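Local coordinates for flavohemoglobin (Malassezia yamatoensis, PDB 6O0A), which binds heme and FAD and, as in other flavohemoglobins, probably detoxifies nitric oxide by oxidising it to nitrate at the heme with electrons passed on from NAD(P)H through the flavin, at residues M61-R64 / S65-R68; Q181-K184 / D185-D188; M246-I249 / F250-E254. One frame throughout, in Å; residues are numbered along the deposited sequence.

Interaction 1 of 3, residues M61-R64 / S65-R68; sequences MFSR and SAQR. With HEM (protoporphyrin IX containing Fe), chain C.
S63 is the N-cap of helix 64-69, a short helix of the globin part wedged between heme and FAD, its OG accepting from A66 N at 3.2 Å. One turn on, Q67 N donates to S63 O and R68 N to R64 O, the latter at 2.9 Å, which closes the first helical turn.

The same serine faces the heme: S63 N donates to HEM O1D of a propionate at 2.9 Å. A water completes the link, donating to S63 O and to HEM O2D and accepting from Q67 NE2 at 2.8 Å, so both propionate oxygens are tied to the start of the helix. S65 OG, two residues on, hydrogen-bonds a phosphate oxygen of the FAD. F62 lies against the porphyrin, its CZ 3.4 Å from HEM CHD, while HEM CMD sits over one ring face.

R64 and R68 run side by side with their guanidinium planes 19° apart, R64 bent at chi3 (68°) and R68 extended from CG to NE. R64 is paired with E245 and D216, which probably offsets the like charges. R64 CD rests over one face of the R68 guanidinium, 3.4 Å from R68 NH2.

Interaction 2 of 3, residues Q181-K184 / D185-D188; sequences QVTK and DVVD
A beta-hairpin links strands 171-181 and 186-193 of the FAD-binding domain's antiparallel sheet, and residues 181-188 form its turn. Q181 and V187 are an antiparallel non-hydrogen-bonded pair, with Q181 CA and V187 CA 4.5 Å apart. Beyond them V186 O takes the N-H of V182 at 2.9 Å and, weakly, that of T183, so one carbonyl collects both amides as the chain turns back.

The Q181 side chain braces the loop from the same face as V187. Its chain bends at chi2 (87°), which brings the amide back to the loop, where NE2 donates to T183 O at 2.8 Å in the carbonyl plane; the bond is nearly straight at 168°. The other end of that amide, Q181 OE1, lies 3.5 Å from V187 CG2.

Across the turn, V182 spreads its two methyls over the returning strand: CG2 meets V186 CG1 at 3.6 Å and CG1 meets D188 CB at 3.7 Å. T183 OG1 and D185 OD1 share a water, which donates to the carboxylate oxygen at 2.8 Å.

Outward, V187 and D185 bond through their backbones to I238 of edge strand 234-239 and to L240 just past it. V186 packs on A237 and K239 of that strand, and D188 forms a salt bridge with R235.

Interaction 3 of 3, residues M246-I249 / F250-E254; sequences MTTI and FQNQE. With FAD (flavin-adenine dinucleotide), chain B.
M246 and F250 meet one helical turn apart, M246 CB lying 3.6 Å from F250 CE2, while F250 N donates to M246 O at 2.9 Å. M246 N, at the start of the helix, donates to FAD O2P at 2.8 Å. T247 grips the second oxygen of the same phosphate twice, through its backbone N and through OG1, the latter 2.7 Å from FAD O1P. With chi1 at 47°, OG1 sits between the backbone N and carbonyl carbon, on the side of its own amide, so that both groups reach one oxygen.

Toward the C-terminal end, side-chain amides join the backbone in serving the last carbonyls. N252 ND2 donates to T248 O at 2.7 Å. Q253 NE2 donates to I249 O at 3.0 Å, folding back at chi2 (-67°) to do so, and N252 N reaches that oxygen from the opposite face of its carbonyl plane.

Farther out, the F250 ring packs on I210, A212, R222 and I238, and Q251 NE2 binds I238 O, fixing the helix against the sheet. Backbone N-H groups at the start of a short helix, joined by a threonine hydroxyl, holding the FAD pyrophosphate are a hallmark of the ferredoxin reductase-type FAD-binding barrel.

Along the chain the three sites come in order, with interaction 1 in the globin part and interactions 2 and 3 in the FAD-binding domain. Interactions 2 and 3 touch: their centres are 12 Å apart, and Q251 NE2, on helix 246-251, lies 3.1 Å from D185 O, tying the helix to the hairpin's turn. Interaction 1 stands 18 Å from interaction 3 between centres, with nearest atoms about 6 Å apart; interactions 1 and 2 are 25 Å apart between centres, about 17 Å between nearest atoms. S65 and T247 nonetheless hold different phosphates of one FAD. Segment 61-68 touches both cofactors, so it lies at the junction of the globin and FAD-binding domains.

Interaction 1 of 3, residues M61-R64 / S65-R68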
loop_
_atom_site.group_PDB
_atom_site.type_symbol
_atom_site.label_atom_id
_atom_site.label_comp_id
_atom_site.label_asym_id
_atom_site.label_seq_id
_atom_site.Cartn_x
_atom_site.Cartn_y
_atom_site.Cartn_z
ATOM N N MET A 61 -15.306 2.459 4.950
ATOM C CA MET A 61 -14.607 2.473 3.666
ATOM C C MET A 61 -13.578 3.598 3.623
ATOM O O MET A 61 -12.379 3.322 3.716
ATOM C CB MET A 61 -15.627 2.564 2.527
ATOM C CG MET A 61 -15.036 2.732 1.135
ATOM S SD MET A 61 -14.368 1.198 0.484
ATOM C CE MET A 61 -15.885 0.335 0.067
ATOM N N PHE A 62 -13.996 4.854 3.516
ATOM C CA PHE A 62 -13.047 5.961 3.402
ATOM C C PHE A 62 -12.468 6.384 4.748
ATOM O O PHE A 62 -13.158 6.401 5.773
ATOM C CB PHE A 62 -13.718 7.174 2.747
ATOM C CG PHE A 62 -13.967 7.000 1.289
ATOM C CD1 PHE A 62 -12.939 7.168 0.372
ATOM C CD2 PHE A 62 -15.234 6.641 0.824
ATOM C CE1 PHE A 62 -13.172 6.986 -0.993
ATOM C CE2 PHE A 62 -15.470 6.461 -0.529
ATOM C CZ PHE A 62 -14.439 6.633 -1.439
ATOM N N SER A 63 -11.202 6.769 4.730
ATOM C CA SER A 63 -10.522 7.220 5.931
ATOM C C SER A 63 -10.833 8.682 6.190
ATOM O O SER A 63 -10.609 9.536 5.325
ATOM C CB SER A 63 -9.013 7.043 5.798
ATOM O OG SER A 63 -8.365 7.762 6.838
ATOM N N ARG A 64 -11.320 8.972 7.395
ATOM C CA ARG A 64 -11.562 10.364 7.757
ATOM C C ARG A 64 -10.258 11.154 7.772
ATOM O O ARG A 64 -10.216 12.304 7.327
ATOM C CB ARG A 64 -12.257 10.435 9.114
ATOM C CG ARG A 64 -12.351 11.844 9.672
ATOM C CD ARG A 64 -13.402 11.936 10.765
ATOM N NE ARG A 64 -13.049 11.202 11.979
ATOM C CZ ARG A 64 -13.854 11.095 13.034
ATOM N NH1 ARG A 64 -13.475 10.429 14.114
ATOM N NH2 ARG A 64 -15.053 11.686 13.006
ATOM N N SER A 65 -9.171 10.545 8.262
ATOM C CA SER A 65 -7.910 11.272 8.290
ATOM C C SER A 65 -7.465 11.649 6.886
ATOM O O SER A 65 -6.907 12.735 6.677
ATOM C CB SER A 65 -6.828 10.439 8.992
ATOM O OG SER A 65 -7.068 10.358 10.387
ATOM N N ALA A 66 -7.688 10.764 5.907
ATOM C CA ALA A 66 -7.291 11.089 4.540
ATOM C C ALA A 66 -8.124 12.234 3.984
ATOM O O ALA A 66 -7.637 13.004 3.146
ATOM C CB ALA A 66 -7.394 9.857 3.636
ATOM N N GLN A 67 -9.359 12.391 4.471
ATOM C CA GLN A 67 -10.175 13.540 4.080
ATOM C C GLN A 67 -9.679 14.818 4.739
ATOM O O GLN A 67 -9.599 15.871 4.091
ATOM C CB GLN A 67 -11.640 13.288 4.454
ATOM C CG GLN A 67 -12.278 12.174 3.656
ATOM C CD GLN A 67 -12.329 12.522 2.195
ATOM O OE1 GLN A 67 -12.707 13.639 1.841
ATOM N NE2 GLN A 67 -11.909 11.596 1.337
ATOM N N ARG A 68 -9.355 14.749 6.033
ATOM C CA ARG A 68 -8.888 15.929 6.751
ATOM C C ARG A 68 -7.518 16.382 6.262
ATOM O O ARG A 68 -7.272 17.587 6.148
ATOM C CB ARG A 68 -8.857 15.647 8.247
ATOM C CG ARG A 68 -10.235 15.341 8.788
ATOM C CD ARG A 68 -10.205 15.074 10.250
ATOM N NE ARG A 68 -11.563 15.095 10.795
ATOM C CZ ARG A 68 -11.858 14.819 12.060
ATOM N NH1 ARG A 68 -10.893 14.484 12.905
ATOM N NH2 ARG A 68 -13.115 14.872 12.471
HETATM C CHA HEM C . -7.814 4.468 -2.664
HETATM C CHB HEM C . -8.243 5.422 -7.429
HETATM C CHC HEM C . -12.941 4.223 -7.238
HETATM C CHD HEM C . -12.646 3.922 -2.405
HETATM C C1A HEM C . -7.516 4.807 -3.972
HETATM C C2A HEM C . -6.217 5.192 -4.480
HETATM C C3A HEM C . -6.335 5.448 -5.789
HETATM C C4A HEM C . -7.722 5.255 -6.163
HETATM C CMA HEM C . -5.216 5.894 -6.753
HETATM C CAA HEM C . -4.922 5.254 -3.643
HETATM C CBA HEM C . -4.320 3.854 -3.738
HETATM C CGA HEM C . -3.081 3.768 -2.881
HETATM O O1A HEM C . -3.144 4.153 -1.686
HETATM O O2A HEM C . -2.028 3.312 -3.389
HETATM C C1B HEM C . -9.549 5.174 -7.802
HETATM C C2B HEM C . -10.097 5.310 -9.138
HETATM C C3B HEM C . -11.406 4.995 -9.085
HETATM C C4B HEM C . -11.714 4.627 -7.715
HETATM C CMB HEM C . -9.261 5.774 -10.348
HETATM C CAB HEM C . -12.457 4.963 -10.223
HETATM C CBB HEM C . -12.166 4.967 -11.534
HETATM C C1C HEM C . -13.268 4.079 -5.906
HETATM C C2C HEM C . -14.595 3.839 -5.397
HETATM C C3C HEM C . -14.526 3.749 -4.056
HETATM C C4C HEM C . -13.143 3.951 -3.685
HETATM C CMC HEM C . -15.829 3.686 -6.315
HETATM C CAC HEM C . -15.650 3.536 -3.006
HETATM C CBC HEM C . -16.920 3.929 -3.215
HETATM C C1D HEM C . -11.312 4.039 -2.075
HETATM C C2D HEM C . -10.796 3.990 -0.719
HETATM C C3D HEM C . -9.476 4.150 -0.775
HETATM C C4D HEM C . -9.091 4.296 -2.169
HETATM C CMD HEM C . -11.670 3.804 0.543
HETATM C CAD HEM C . -8.524 4.169 0.441
HETATM C CBD HEM C . -8.039 5.603 0.632
HETATM C CGD HEM C . -9.068 6.449 1.348
HETATM O O1D HEM C . -9.598 6.011 2.405
HETATM O O2D HEM C . -9.347 7.584 0.871
HETATM N NA HEM C . -8.412 4.857 -5.030
HETATM N NB HEM C . -10.560 4.759 -6.965
HETATM N NC HEM C . -12.394 4.136 -4.837
HETATM N ND HEM C . -10.246 4.214 -2.935
HETATM FE FE HEM C . -10.350 4.226 -4.995
HETATM O O HOH W 1 -10.858 9.259 2.465
#

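Interaction 2 of 3, residues Q181-K184 / D185-D188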
loop_
_atom_site.group_PDB
_atom_site.type_symbol
_atom_site.label_atom_id
_atom_site.label_comp_id
_atom_site.label_asym_id
_atom_site.label_seq_id
_atom_site.Cartn_x
_atom_site.Cartn_y
_atom_site.Cartn_z
ATOM N N GLN A 181 4.407 -5.435 23.560
ATOM C CA GLN A 181 5.103 -4.168 23.339
ATOM C C GLN A 181 6.564 -4.489 23.046
ATOM O O GLN A 181 7.293 -4.934 23.942
ATOM C CB GLN A 181 4.972 -3.275 24.574
ATOM C CG GLN A 181 5.535 -1.865 24.415
ATOM C CD GLN A 181 4.528 -0.900 23.821
ATOM O OE1 GLN A 181 3.341 -0.950 24.141
ATOM N NE2 GLN A 181 4.996 -0.013 22.950
ATOM N N VAL A 182 7.001 -4.287 21.798
ATOM C CA VAL A 182 8.335 -4.733 21.404
ATOM C C VAL A 182 9.357 -3.601 21.298
ATOM O O VAL A 182 10.568 -3.872 21.381
ATOM C CB VAL A 182 8.291 -5.540 20.084
ATOM C CG1 VAL A 182 7.469 -6.827 20.266
ATOM C CG2 VAL A 182 7.740 -4.713 18.945
ATOM N N THR A 183 8.917 -2.359 21.094
ATOM C CA THR A 183 9.746 -1.169 21.260
ATOM C C THR A 183 8.910 -0.132 22.003
ATOM O O THR A 183 7.758 -0.389 22.359
ATOM C CB THR A 183 10.233 -0.588 19.921
ATOM O OG1 THR A 183 9.120 -0.048 19.199
ATOM C CG2 THR A 183 10.904 -1.640 19.050
ATOM N N LYS A 184 9.486 1.059 22.214
ATOM C CA LYS A 184 8.756 2.121 22.907
ATOM C C LYS A 184 7.455 2.477 22.205
ATOM O O LYS A 184 6.537 2.995 22.857
ATOM C CB LYS A 184 9.619 3.384 23.049
ATOM C CG LYS A 184 9.900 4.102 21.733
ATOM C CD LYS A 184 11.036 5.135 21.860
ATOM C CE LYS A 184 10.575 6.414 22.516
ATOM N NZ LYS A 184 11.666 7.444 22.534
ATOM N N ASP A 185 7.342 2.216 20.900
ATOM C CA ASP A 185 6.116 2.599 20.209
ATOM C C ASP A 185 5.576 1.555 19.236
ATOM O O ASP A 185 4.679 1.887 18.443
ATOM C CB ASP A 185 6.306 3.939 19.467
ATOM C CG ASP A 185 7.396 3.891 18.415
ATOM O OD1 ASP A 185 8.037 2.836 18.227
ATOM O OD2 ASP A 185 7.613 4.930 17.760
ATOM N N VAL A 186 6.053 0.309 19.268
ATOM C CA VAL A 186 5.560 -0.731 18.367
ATOM C C VAL A 186 4.952 -1.861 19.185
ATOM O O VAL A 186 5.568 -2.347 20.143
ATOM C CB VAL A 186 6.679 -1.268 17.454
ATOM C CG1 VAL A 186 6.160 -2.429 16.635
ATOM C CG2 VAL A 186 7.188 -0.148 16.546
ATOM N N VAL A 187 3.755 -2.300 18.789
ATOM C CA VAL A 187 3.052 -3.403 19.435
ATOM C C VAL A 187 2.850 -4.513 18.406
ATOM O O VAL A 187 2.277 -4.283 17.334
ATOM C CB VAL A 187 1.715 -2.942 20.040
ATOM C CG1 VAL A 187 0.998 -4.109 20.701
ATOM C CG2 VAL A 187 1.959 -1.818 21.051
ATOM N N ASP A 188 3.343 -5.704 18.741
ATOM C CA ASP A 188 3.271 -6.907 17.915
ATOM C C ASP A 188 2.027 -7.694 18.322
ATOM O O ASP A 188 1.908 -8.122 19.481
ATOM C CB ASP A 188 4.570 -7.699 18.142
ATOM C CG ASP A 188 4.663 -8.984 17.327
ATOM O OD1 ASP A 188 3.765 -9.268 16.514
ATOM O OD2 ASP A 188 5.670 -9.722 17.509
HETATM O O HOH W 2 10.319 1.553 17.334
#

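Interaction 3 of 3, residues M246-I249 / F250-E254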
loop_
_atom_site.group_PDB
_atom_site.type_symbol
_atom_site.label_atom_id
_atom_site.label_comp_id
_atom_site.label_asym_id
_atom_site.label_seq_id
_atom_site.Cartn_x
_atom_site.Cartn_y
_atom_site.Cartn_z
ATOM N N MET A 246 -6.073 6.082 14.278
ATOM C CA MET A 246 -6.412 4.699 14.592
ATOM C C MET A 246 -5.304 3.915 15.288
ATOM O O MET A 246 -5.620 2.935 15.969
ATOM C CB MET A 246 -6.839 3.938 13.327
ATOM C CG MET A 246 -8.096 4.511 12.642
ATOM S SD MET A 246 -9.486 4.702 13.783
ATOM C CE MET A 246 -9.783 3.027 14.304
ATOM N N THR A 247 -4.023 4.281 15.151
ATOM C CA THR A 247 -3.021 3.412 15.779
ATOM C C THR A 247 -3.124 3.431 17.302
ATOM O O THR A 247 -2.929 2.390 17.938
ATOM C CB THR A 247 -1.588 3.758 15.332
ATOM O OG1 THR A 247 -1.368 5.160 15.406
ATOM C CG2 THR A 247 -1.351 3.277 13.916
ATOM N N THR A 248 -3.475 4.571 17.910
ATOM C CA THR A 248 -3.707 4.552 19.348
ATOM C C THR A 248 -4.850 3.605 19.704
ATOM O O THR A 248 -4.771 2.892 20.714
ATOM C CB THR A 248 -3.960 5.969 19.870
ATOM O OG1 THR A 248 -4.005 5.946 21.302
ATOM C CG2 THR A 248 -5.256 6.550 19.311
ATOM N N ILE A 249 -5.897 3.552 18.872
ATOM C CA ILE A 249 -7.032 2.678 19.141
ATOM C C ILE A 249 -6.639 1.213 18.995
ATOM O O ILE A 249 -6.960 0.387 19.858
ATOM C CB ILE A 249 -8.217 3.078 18.237
ATOM C CG1 ILE A 249 -8.746 4.442 18.695
ATOM C CG2 ILE A 249 -9.319 2.028 18.315
ATOM C CD1 ILE A 249 -9.772 5.074 17.772
ATOM N N PHE A 250 -5.909 0.868 17.928
ATOM C CA PHE A 250 -5.467 -0.512 17.757
ATOM C C PHE A 250 -4.534 -0.936 18.892
ATOM O O PHE A 250 -4.647 -2.048 19.410
ATOM C CB PHE A 250 -4.756 -0.686 16.409
ATOM C CG PHE A 250 -5.647 -0.521 15.212
ATOM C CD1 PHE A 250 -6.856 -1.199 15.119
ATOM C CD2 PHE A 250 -5.245 0.282 14.146
ATOM C CE1 PHE A 250 -7.668 -1.057 13.988
ATOM C CE2 PHE A 250 -6.056 0.441 13.027
ATOM C CZ PHE A 250 -7.262 -0.228 12.945
ATOM N N GLN A 251 -3.610 -0.061 19.300
ATOM C CA GLN A 251 -2.656 -0.464 20.333
ATOM C C GLN A 251 -3.285 -0.559 21.707
ATOM O O GLN A 251 -2.691 -1.162 22.605
ATOM C CB GLN A 251 -1.474 0.506 20.408
ATOM C CG GLN A 251 -0.568 0.491 19.208
ATOM C CD GLN A 251 0.730 1.207 19.501
ATOM O OE1 GLN A 251 0.816 1.995 20.454
ATOM N NE2 GLN A 251 1.763 0.921 18.698
ATOM N N ASN A 252 -4.457 0.028 21.917
ATOM C CA ASN A 252 -5.069 -0.052 23.228
ATOM C C ASN A 252 -6.114 -1.156 23.323
ATOM O O ASN A 252 -6.820 -1.235 24.327
ATOM C CB ASN A 252 -5.644 1.306 23.615
ATOM C CG ASN A 252 -4.575 2.235 24.161
ATOM O OD1 ASN A 252 -4.445 2.402 25.374
ATOM N ND2 ASN A 252 -3.768 2.804 23.268
ATOM N N GLN A 253 -6.199 -2.028 22.323
ATOM C CA GLN A 253 -7.074 -3.190 22.414
ATOM C C GLN A 253 -6.513 -4.198 23.405
ATOM O O GLN A 253 -5.312 -4.478 23.418
ATOM C CB GLN A 253 -7.215 -3.853 21.044
ATOM C CG GLN A 253 -7.740 -2.943 19.969
ATOM C CD GLN A 253 -9.188 -2.540 20.205
ATOM O OE1 GLN A 253 -10.049 -3.384 20.468
ATOM N NE2 GLN A 253 -9.457 -1.250 20.138
ATOM N N GLU A 254 -7.386 -4.760 24.231
ATOM C CA GLU A 254 -6.949 -5.768 25.181
ATOM C C GLU A 254 -7.026 -7.155 24.557
ATOM O O GLU A 254 -7.805 -7.395 23.632
ATOM C CB GLU A 254 -7.795 -5.708 26.451
ATOM C CG GLU A 254 -7.722 -4.349 27.130
ATOM C CD GLU A 254 -8.241 -4.369 28.551
ATOM O OE1 GLU A 254 -9.431 -4.700 28.752
ATOM O OE2 GLU A 254 -7.449 -4.059 29.466
HETATM P PA FAD B . -3.871 8.376 10.230
HETATM O O1A FAD B . -5.071 8.738 11.020
HETATM O O2A FAD B . -4.136 7.637 8.947
HETATM O O5B FAD B . -3.021 9.689 9.909
HETATM C C5B FAD B . -1.920 9.625 8.983
HETATM C C4B FAD B . -1.397 11.034 8.862
HETATM O O4B FAD B . -2.462 11.892 8.393
HETATM C C3B FAD B . -0.947 11.667 10.167
HETATM O O3B FAD B . 0.398 11.327 10.497
HETATM C C2B FAD B . -1.078 13.161 9.857
HETATM O O2B FAD B . 0.059 13.656 9.157
HETATM C C1B FAD B . -2.306 13.193 8.937
HETATM N N9A FAD B . -3.542 13.562 9.621
HETATM C C8A FAD B . -4.246 12.794 10.508
HETATM N N7A FAD B . -5.286 13.398 11.030
HETATM C C5A FAD B . -5.260 14.656 10.448
HETATM C C6A FAD B . -6.054 15.800 10.636
HETATM N N6A FAD B . -7.093 15.851 11.480
HETATM N N1A FAD B . -5.733 16.912 9.937
HETATM C C2A FAD B . -4.691 16.866 9.100
HETATM N N3A FAD B . -3.862 15.847 8.847
HETATM C C4A FAD B . -4.198 14.769 9.563
HETATM N N1 FAD B . 2.020 0.662 9.569
HETATM C C2 FAD B . 2.642 -0.052 10.555
HETATM O O2 FAD B . 2.844 0.427 11.680
HETATM N N3 FAD B . 3.060 -1.354 10.293
HETATM C C4 FAD B . 2.900 -2.031 9.098
HETATM O O4 FAD B . 3.285 -3.195 8.980
HETATM C C4X FAD B . 2.239 -1.268 8.066
HETATM N N5 FAD B . 2.048 -1.835 6.904
HETATM C C5X FAD B . 1.411 -1.096 5.913
HETATM C C6 FAD B . 1.212 -1.680 4.661
HETATM C C7 FAD B . 0.568 -0.988 3.639
HETATM C C7M FAD B . 0.404 -1.633 2.285
HETATM C C8 FAD B . 0.092 0.312 3.878
HETATM C C8M FAD B . -0.643 1.079 2.811
HETATM C C9 FAD B . 0.299 0.901 5.120
HETATM C C9A FAD B . 0.964 0.217 6.134
HETATM N N10 FAD B . 1.194 0.795 7.402
HETATM C C10 FAD B . 1.833 0.077 8.391
HETATM C "C1'" FAD B . 0.676 2.135 7.722
HETATM C "C2'" FAD B . -0.734 2.090 8.301
HETATM O "O2'" FAD B . -1.634 1.568 7.325
HETATM C "C3'" FAD B . -1.215 3.469 8.765
HETATM O "O3'" FAD B . -1.070 4.401 7.695
HETATM C "C4'" FAD B . -0.461 3.997 9.985
HETATM O "O4'" FAD B . -0.476 2.993 11.002
HETATM C "C5'" FAD B . -1.032 5.300 10.509
HETATM O "O5'" FAD B . -2.411 5.081 10.885
HETATM P P FAD B . -3.091 6.152 11.854
HETATM O O1P FAD B . -2.508 6.221 13.222
HETATM O O2P FAD B . -4.560 5.832 11.876
HETATM O O3P FAD B . -2.856 7.556 11.139
#